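Local coordinates for protein cyclopenase asqI (Emericella nidulans, PDB 5YY3) that converts 4'-methoxycyclopenin into 4'-methoxyviridicatin as a zinc-binding cyclopenase of aspoquinolone biosynthesis, at residues A[87-98]-A[123-134]; A[416-427]-A[632-640]. One frame throughout, in Å; residues are numbered along the deposited sequence.

Contact 1: residues A[87-98]-A[123-134]; sequences SLMLDAAGPKLE and IYLTHSKDAQQR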
# COMPACT_ATOMS: atom_id res chain seq x y z
N SER A 87 -46.62 18.27 -6.81
CA SER A 87 -46.45 18.81 -5.48
C SER A 87 -47.38 20.01 -5.27
O SER A 87 -48.02 20.12 -4.22
CB SER A 87 -44.99 19.20 -5.24
OG SER A 87 -44.84 19.76 -3.95
N LEU A 88 -47.45 20.89 -6.27
CA LEU A 88 -48.33 22.07 -6.22
C LEU A 88 -49.81 21.68 -6.22
O LEU A 88 -50.65 22.29 -5.55
CB LEU A 88 -48.05 23.01 -7.40
CG LEU A 88 -46.79 23.86 -7.35
CD1 LEU A 88 -46.53 24.47 -8.71
CD2 LEU A 88 -46.91 24.94 -6.28
N MET A 89 -50.10 20.66 -7.01
CA MET A 89 -51.40 20.00 -7.03
C MET A 89 -51.83 19.68 -5.59
O MET A 89 -52.93 20.05 -5.19
CB MET A 89 -51.30 18.74 -7.89
CG MET A 89 -52.54 18.20 -8.53
SD MET A 89 -52.04 17.39 -10.07
CE MET A 89 -51.19 18.77 -10.83
N LEU A 90 -50.95 19.04 -4.82
CA LEU A 90 -51.26 18.69 -3.43
C LEU A 90 -51.58 19.93 -2.60
O LEU A 90 -52.48 19.93 -1.77
CB LEU A 90 -50.09 17.96 -2.78
CG LEU A 90 -49.58 16.66 -3.36
CD1 LEU A 90 -48.47 16.13 -2.45
CD2 LEU A 90 -50.71 15.65 -3.54
N ASP A 91 -50.82 20.98 -2.85
CA ASP A 91 -51.00 22.24 -2.18
C ASP A 91 -52.35 22.87 -2.56
O ASP A 91 -53.02 23.50 -1.73
CB ASP A 91 -49.83 23.16 -2.53
CG ASP A 91 -49.85 24.44 -1.76
OD1 ASP A 91 -49.66 24.38 -0.53
OD2 ASP A 91 -50.05 25.50 -2.40
N ALA A 92 -52.74 22.68 -3.82
CA ALA A 92 -53.95 23.29 -4.38
C ALA A 92 -55.25 22.66 -3.86
O ALA A 92 -56.33 23.22 -4.03
CB ALA A 92 -53.90 23.21 -5.90
N ALA A 93 -55.13 21.50 -3.21
CA ALA A 93 -56.29 20.78 -2.70
C ALA A 93 -56.80 21.33 -1.37
O ALA A 93 -57.79 20.83 -0.84
CB ALA A 93 -55.96 19.29 -2.54
N GLY A 94 -56.15 22.36 -0.83
CA GLY A 94 -56.64 22.98 0.39
C GLY A 94 -55.60 23.40 1.41
O GLY A 94 -54.42 23.08 1.28
N PRO A 95 -56.04 24.12 2.46
CA PRO A 95 -55.14 24.69 3.47
C PRO A 95 -54.63 23.68 4.51
O PRO A 95 -53.65 23.98 5.20
CB PRO A 95 -56.01 25.76 4.13
CG PRO A 95 -57.38 25.16 4.07
CD PRO A 95 -57.45 24.45 2.75
N LYS A 96 -55.27 22.53 4.63
CA LYS A 96 -54.90 21.58 5.68
C LYS A 96 -54.26 20.30 5.13
O LYS A 96 -54.47 19.93 3.98
CB LYS A 96 -56.12 21.22 6.53
CG LYS A 96 -56.47 22.30 7.56
CD LYS A 96 -56.38 21.74 8.97
CE LYS A 96 -56.23 22.84 10.02
NZ LYS A 96 -55.55 22.33 11.25
N LEU A 97 -53.49 19.64 5.99
CA LEU A 97 -52.78 18.41 5.65
C LEU A 97 -53.67 17.32 5.09
O LEU A 97 -53.31 16.67 4.12
CB LEU A 97 -52.05 17.85 6.87
CG LEU A 97 -50.72 18.51 7.21
CD1 LEU A 97 -49.85 17.56 8.05
CD2 LEU A 97 -50.00 18.95 5.94
N GLU A 98 -54.82 17.11 5.72
CA GLU A 98 -55.71 16.04 5.28
C GLU A 98 -56.20 16.31 3.86
O GLU A 98 -56.58 15.38 3.14
CB GLU A 98 -56.90 15.86 6.23
CG GLU A 98 -57.08 16.98 7.23
CD GLU A 98 -56.22 16.79 8.45
OE1 GLU A 98 -56.36 15.76 9.14
OE2 GLU A 98 -55.38 17.68 8.71
N ILE A 123 -41.68 17.54 -0.54
CA ILE A 123 -41.71 18.99 -0.73
C ILE A 123 -42.97 19.58 -0.13
O ILE A 123 -42.92 20.59 0.58
CB ILE A 123 -41.66 19.34 -2.23
CG1 ILE A 123 -40.35 18.87 -2.84
CG2 ILE A 123 -41.86 20.85 -2.45
CD1 ILE A 123 -40.29 19.00 -4.33
N TYR A 124 -44.10 18.94 -0.40
CA TYR A 124 -45.39 19.43 0.10
C TYR A 124 -45.38 19.57 1.62
O TYR A 124 -45.63 20.65 2.14
CB TYR A 124 -46.52 18.49 -0.34
CG TYR A 124 -47.81 18.77 0.37
CD1 TYR A 124 -48.54 19.92 0.09
CD2 TYR A 124 -48.29 17.90 1.34
CE1 TYR A 124 -49.73 20.18 0.74
CE2 TYR A 124 -49.48 18.15 2.00
CZ TYR A 124 -50.20 19.30 1.70
OH TYR A 124 -51.37 19.55 2.36
N LEU A 125 -45.07 18.48 2.33
CA LEU A 125 -45.01 18.48 3.79
C LEU A 125 -44.02 19.51 4.31
O LEU A 125 -44.33 20.25 5.25
CB LEU A 125 -44.64 17.09 4.31
CG LEU A 125 -45.69 16.00 4.07
CD1 LEU A 125 -45.16 14.62 4.45
CD2 LEU A 125 -46.96 16.32 4.84
N THR A 126 -42.84 19.59 3.69
CA THR A 126 -41.80 20.51 4.15
C THR A 126 -42.26 21.97 4.16
O THR A 126 -41.89 22.75 5.04
CB THR A 126 -40.52 20.39 3.29
OG1 THR A 126 -39.96 19.08 3.46
CG2 THR A 126 -39.47 21.44 3.69
N HIS A 127 -43.09 22.34 3.18
CA HIS A 127 -43.45 23.74 3.00
C HIS A 127 -44.90 24.06 3.37
O HIS A 127 -45.34 25.19 3.25
CB HIS A 127 -43.16 24.16 1.56
CG HIS A 127 -41.72 24.01 1.18
ND1 HIS A 127 -40.80 25.00 1.39
CD2 HIS A 127 -41.05 22.97 0.62
CE1 HIS A 127 -39.61 24.59 0.97
NE2 HIS A 127 -39.74 23.36 0.50
N SER A 128 -45.63 23.05 3.84
CA SER A 128 -46.97 23.25 4.38
C SER A 128 -46.95 23.88 5.77
O SER A 128 -46.40 23.31 6.71
CB SER A 128 -47.72 21.93 4.46
OG SER A 128 -48.74 22.03 5.45
N LYS A 129 -47.58 25.05 5.89
CA LYS A 129 -47.66 25.73 7.18
C LYS A 129 -48.44 24.88 8.17
O LYS A 129 -48.11 24.85 9.36
CB LYS A 129 -48.30 27.11 7.04
CG LYS A 129 -48.42 27.84 8.39
CD LYS A 129 -48.35 29.36 8.25
CE LYS A 129 -48.53 30.02 9.61
NZ LYS A 129 -48.90 31.46 9.52
N ASP A 130 -49.45 24.17 7.67
CA ASP A 130 -50.20 23.26 8.53
C ASP A 130 -49.28 22.17 9.08
O ASP A 130 -49.29 21.90 10.28
CB ASP A 130 -51.37 22.62 7.77
CG ASP A 130 -52.41 22.01 8.70
OD1 ASP A 130 -52.70 22.62 9.75
OD2 ASP A 130 -52.92 20.91 8.39
N ALA A 131 -48.48 21.56 8.20
CA ALA A 131 -47.61 20.47 8.63
C ALA A 131 -46.56 20.96 9.62
O ALA A 131 -46.27 20.28 10.60
CB ALA A 131 -46.94 19.81 7.42
N GLN A 132 -46.01 22.14 9.36
CA GLN A 132 -44.95 22.67 10.22
C GLN A 132 -45.45 22.92 11.63
O GLN A 132 -44.80 22.52 12.60
CB GLN A 132 -44.40 23.96 9.63
CG GLN A 132 -43.74 23.74 8.29
CD GLN A 132 -43.47 25.04 7.60
OE1 GLN A 132 -43.65 26.10 8.19
NE2 GLN A 132 -43.04 24.97 6.35
N GLN A 133 -46.60 23.57 11.74
CA GLN A 133 -47.17 23.89 13.05
C GLN A 133 -47.67 22.61 13.76
O GLN A 133 -47.63 22.52 14.98
CB GLN A 133 -48.30 24.93 12.91
CG GLN A 133 -49.56 24.41 12.24
CD GLN A 133 -50.59 25.50 11.96
OE1 GLN A 133 -50.26 26.57 11.43
NE2 GLN A 133 -51.85 25.23 12.31
N ARG A 134 -48.10 21.63 12.98
CA ARG A 134 -48.53 20.34 13.52
C ARG A 134 -47.36 19.39 13.72
O ARG A 134 -47.55 18.19 13.96
CB ARG A 134 -49.58 19.69 12.62
CG ARG A 134 -50.90 20.44 12.58
CD ARG A 134 -51.83 19.94 11.49
NE ARG A 134 -52.22 18.54 11.65
CZ ARG A 134 -53.26 17.99 11.03
NH1 ARG A 134 -53.57 16.72 11.22
NH2 ARG A 134 -54.01 18.74 10.23
O HOH W 1 -53.38 20.50 0.57
O HOH W 2 -51.16 25.06 5.07
O HOH W 3 -51.26 21.73 4.04
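Y124 inserts its side chain among S87, L90, D91 and L97. At its root, CB meets L90 CD1 (3.7 Å). With CG anti to the backbone N (chi1 168°), the ring reaches toward the turn after helix 87-92, and L90 CB lies over one face in a CH-pi contact, 4.1 Å from the centroid. Farther out, CE1 approaches D91 CA and CE2 touches L97 CD2, both obliquely. At the tip, OH donates to water 1, which bonds the carbonyls of L90 and G94, and accepts from water 3, which also bonds S128 OG. L97 is a second knob: its CD2 settles against A131 CB (3.5 Å) and L125, and its backbone N donates nearly straight (166°) to D130 OD2 at 2.8 Å, on the anti side of the carboxylate. This bond serves an N-H at the start of helix 97-109. D130 also takes a weak bond from K96 NZ to OD1 (3.2 Å), and K96, D130, R134 and E98 form a salt-bridge network. The side chain of I123 lies about 7 Å from that of the zinc ligand H190. Reciprocal insertion of Y124 and L97 is knobs-into-holes packing, joining the turn between helices 77-92 and 97-109 to helices 114-127 and 129-133.

Contact 2: residues A[416-427]-A[632-640]; sequences TAHRAEVVLSNL and LYPFITSTT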
# COMPACT_ATOMS: atom_id res chain seq x y z
N THR A 416 -12.02 44.55 5.95
CA THR A 416 -12.31 45.48 7.04
C THR A 416 -13.71 46.09 6.93
O THR A 416 -14.24 46.60 7.91
CB THR A 416 -11.30 46.64 7.09
OG1 THR A 416 -11.49 47.47 5.94
CG2 THR A 416 -9.87 46.14 7.12
N ALA A 417 -14.31 46.01 5.74
CA ALA A 417 -15.57 46.70 5.43
C ALA A 417 -16.71 46.54 6.46
O ALA A 417 -17.52 47.44 6.63
CB ALA A 417 -16.06 46.25 4.08
N HIS A 418 -16.78 45.40 7.15
CA HIS A 418 -17.84 45.21 8.12
C HIS A 418 -17.29 44.76 9.48
O HIS A 418 -17.94 44.00 10.20
CB HIS A 418 -18.87 44.21 7.60
CG HIS A 418 -19.45 44.58 6.26
ND1 HIS A 418 -20.52 45.43 6.12
CD2 HIS A 418 -19.12 44.19 5.00
CE1 HIS A 418 -20.82 45.56 4.84
NE2 HIS A 418 -19.98 44.81 4.14
N ARG A 419 -16.09 45.23 9.82
CA ARG A 419 -15.46 44.91 11.10
C ARG A 419 -16.31 45.37 12.29
O ARG A 419 -16.87 46.46 12.27
CB ARG A 419 -14.06 45.57 11.19
CG ARG A 419 -14.07 47.12 11.06
CD ARG A 419 -12.92 47.81 11.81
NE ARG A 419 -11.62 47.68 11.16
CZ ARG A 419 -10.44 47.82 11.78
NH1 ARG A 419 -10.39 48.09 13.09
NH2 ARG A 419 -9.30 47.68 11.10
N ALA A 420 -16.40 44.56 13.34
CA ALA A 420 -16.96 45.02 14.60
C ALA A 420 -15.90 45.80 15.36
O ALA A 420 -14.71 45.48 15.29
CB ALA A 420 -17.48 43.87 15.43
N GLU A 421 -16.32 46.83 16.10
CA GLU A 421 -15.40 47.64 16.87
C GLU A 421 -15.04 46.89 18.15
O GLU A 421 -15.54 47.16 19.25
CB GLU A 421 -16.00 49.01 17.18
CG GLU A 421 -15.73 50.08 16.11
CD GLU A 421 -16.67 51.27 16.25
OE1 GLU A 421 -17.87 51.12 15.92
OE2 GLU A 421 -16.23 52.36 16.69
N VAL A 422 -14.12 45.96 17.99
CA VAL A 422 -13.84 45.00 19.03
C VAL A 422 -12.42 44.48 18.83
O VAL A 422 -11.89 44.51 17.71
CB VAL A 422 -14.91 43.88 19.00
CG1 VAL A 422 -14.29 42.48 18.83
CG2 VAL A 422 -15.79 43.98 20.20
N VAL A 423 -11.78 44.04 19.90
CA VAL A 423 -10.49 43.39 19.77
C VAL A 423 -10.66 41.94 20.17
O VAL A 423 -11.09 41.67 21.30
CB VAL A 423 -9.41 44.04 20.65
CG1 VAL A 423 -8.14 43.19 20.66
CG2 VAL A 423 -9.10 45.46 20.15
N LEU A 424 -10.34 41.03 19.25
CA LEU A 424 -10.36 39.60 19.55
C LEU A 424 -8.98 39.09 19.94
O LEU A 424 -7.97 39.55 19.41
CB LEU A 424 -10.86 38.77 18.34
CG LEU A 424 -12.32 38.90 17.91
CD1 LEU A 424 -12.71 37.81 16.89
CD2 LEU A 424 -13.25 38.89 19.11
N SER A 425 -8.95 38.13 20.85
CA SER A 425 -7.69 37.49 21.23
C SER A 425 -7.97 36.13 21.84
O SER A 425 -9.11 35.82 22.17
CB SER A 425 -6.90 38.36 22.22
OG SER A 425 -7.51 38.32 23.50
N ASN A 426 -6.93 35.33 21.97
CA ASN A 426 -7.01 34.09 22.74
C ASN A 426 -8.04 33.09 22.24
O ASN A 426 -8.80 32.54 23.03
CB ASN A 426 -7.29 34.41 24.21
CG ASN A 426 -6.06 34.96 24.94
OD1 ASN A 426 -6.09 36.06 25.48
ND2 ASN A 426 -4.99 34.20 24.94
N LEU A 427 -8.06 32.85 20.94
CA LEU A 427 -8.97 31.85 20.40
C LEU A 427 -8.49 30.46 20.79
O LEU A 427 -7.32 30.13 20.61
CB LEU A 427 -9.05 31.98 18.87
CG LEU A 427 -9.93 30.97 18.14
CD1 LEU A 427 -11.36 31.06 18.64
CD2 LEU A 427 -9.86 31.20 16.62
N LEU A 632 -2.80 45.01 12.73
CA LEU A 632 -3.58 45.65 11.67
C LEU A 632 -5.03 45.15 11.57
O LEU A 632 -5.89 45.86 11.05
CB LEU A 632 -2.88 45.46 10.33
CG LEU A 632 -3.48 46.14 9.10
CD1 LEU A 632 -3.54 47.66 9.26
CD2 LEU A 632 -2.66 45.78 7.88
N TYR A 633 -5.31 43.94 12.06
CA TYR A 633 -6.69 43.41 11.99
C TYR A 633 -7.11 42.86 13.34
O TYR A 633 -7.16 41.65 13.52
CB TYR A 633 -6.82 42.33 10.91
CG TYR A 633 -6.28 42.75 9.56
CD1 TYR A 633 -7.03 43.56 8.71
CD2 TYR A 633 -5.01 42.35 9.14
CE1 TYR A 633 -6.54 43.96 7.47
CE2 TYR A 633 -4.51 42.76 7.91
CZ TYR A 633 -5.28 43.56 7.08
OH TYR A 633 -4.81 43.96 5.85
N PRO A 634 -7.42 43.75 14.29
CA PRO A 634 -7.62 43.33 15.69
C PRO A 634 -8.95 42.59 15.87
O PRO A 634 -9.14 41.91 16.88
CB PRO A 634 -7.61 44.65 16.47
CG PRO A 634 -7.15 45.72 15.48
CD PRO A 634 -7.55 45.21 14.13
N PHE A 635 -9.84 42.75 14.90
CA PHE A 635 -11.15 42.10 14.88
C PHE A 635 -11.09 40.67 14.25
O PHE A 635 -12.13 40.03 14.03
CB PHE A 635 -12.15 42.98 14.11
CG PHE A 635 -11.75 43.22 12.68
CD1 PHE A 635 -10.77 44.15 12.37
CD2 PHE A 635 -12.31 42.47 11.66
CE1 PHE A 635 -10.36 44.34 11.06
CE2 PHE A 635 -11.91 42.65 10.35
CZ PHE A 635 -10.94 43.59 10.05
N ILE A 636 -9.88 40.22 13.94
CA ILE A 636 -9.62 38.85 13.48
C ILE A 636 -8.58 38.24 14.41
O ILE A 636 -7.65 38.93 14.86
CB ILE A 636 -9.08 38.80 12.02
CG1 ILE A 636 -10.18 39.17 11.01
CG2 ILE A 636 -8.52 37.42 11.68
CD1 ILE A 636 -9.65 39.55 9.61
N THR A 637 -8.75 36.96 14.72
CA THR A 637 -7.72 36.24 15.44
C THR A 637 -7.68 34.79 14.94
O THR A 637 -8.63 34.31 14.32
CB THR A 637 -7.95 36.27 16.95
OG1 THR A 637 -6.73 35.93 17.63
CG2 THR A 637 -9.07 35.31 17.36
N SER A 638 -6.58 34.11 15.20
CA SER A 638 -6.43 32.74 14.72
C SER A 638 -5.48 31.99 15.62
O SER A 638 -4.67 32.59 16.33
CB SER A 638 -5.92 32.71 13.27
OG SER A 638 -4.60 33.18 13.19
N THR A 639 -5.60 30.67 15.59
CA THR A 639 -4.85 29.83 16.49
C THR A 639 -4.74 28.43 15.90
O THR A 639 -5.63 27.99 15.17
CB THR A 639 -5.52 29.78 17.89
OG1 THR A 639 -4.62 29.19 18.83
CG2 THR A 639 -6.78 28.95 17.85
N THR A 640 -3.65 27.74 16.19
CA THR A 640 -3.49 26.39 15.67
C THR A 640 -4.03 25.39 16.70
O THR A 640 -4.04 25.66 17.89
CB THR A 640 -2.01 26.08 15.33
OG1 THR A 640 -1.48 27.15 14.54
CG2 THR A 640 -1.89 24.79 14.50
O HOH W 4 -6.48 40.07 16.95
O HOH W 5 -6.02 33.57 19.10
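L424 N donates to P634 O (2.8 Å) where strands 422-427 and 636-640 run side by side in the same direction, 5° apart, with axes 6.0 Å from each other at closest approach. Beyond this direct backbone bond, water mediates: water 4 lies within bonding distance of both L424 O and I636 O, and water 5 accepts from L427 N, donates to S638 O and bonds T637 OG1. Among the side chains F635 has the largest share. Its chi1 of 61° places CG between backbone N and carbonyl carbon, and the ring receives R419 CB squarely over its centre, 3.5 Å from the centroid and 7° off the normal. R419 then bends at chi3, bringing one face of its guanidinium over F635 CE1, which is 3.5 Å from NH2, the two planes inclined about midway between stacked and perpendicular. T416 completes this corner: its CA nears F635 CZ obliquely, and its CG2 meets the edge of the Y633 ring at CE1 (4.0 Å). Toward the strands V423 CG2 touches P634 CB, and past L424 the threonine methyls take over: T637 CG2 packs on L427 CB (3.7 Å) and T639 CG2 on L427 CG (3.8 Å). Both strands have their sheet partners outside the pair: V423 and S425 bond strand 461-475 through their backbones, while strand 636-644 pairs with 571-580 and 443-449. The chemistry implies a seam in the C-terminal, probably immunoglobulin-like, beta region, made by one backbone bond, bridging waters and apolar packing rather than regular parallel pairing.

In the fold
From the N terminus the chain runs through helix 77-92, turns into helix 97-109 and comes back along helices 114-127 and 129-133, where contact 1 closes a short, largely helical loop at the edge of the metal-binding region. It then supplies the zinc ligands H186 and H190 from helix 180-193 and H218 from helix 210-231, and continues to helix 391-410. Contact 2 opens only after this, and closes a far longer, strand-rich loop through the C-terminal, probably immunoglobulin-like, beta region, joining residues 416-427 to 632-640. The two loops follow in series, neither crossing nor enclosing one another. Their centres lie 45 Å apart and their nearest atoms about 28 Å, so each ties together its own region.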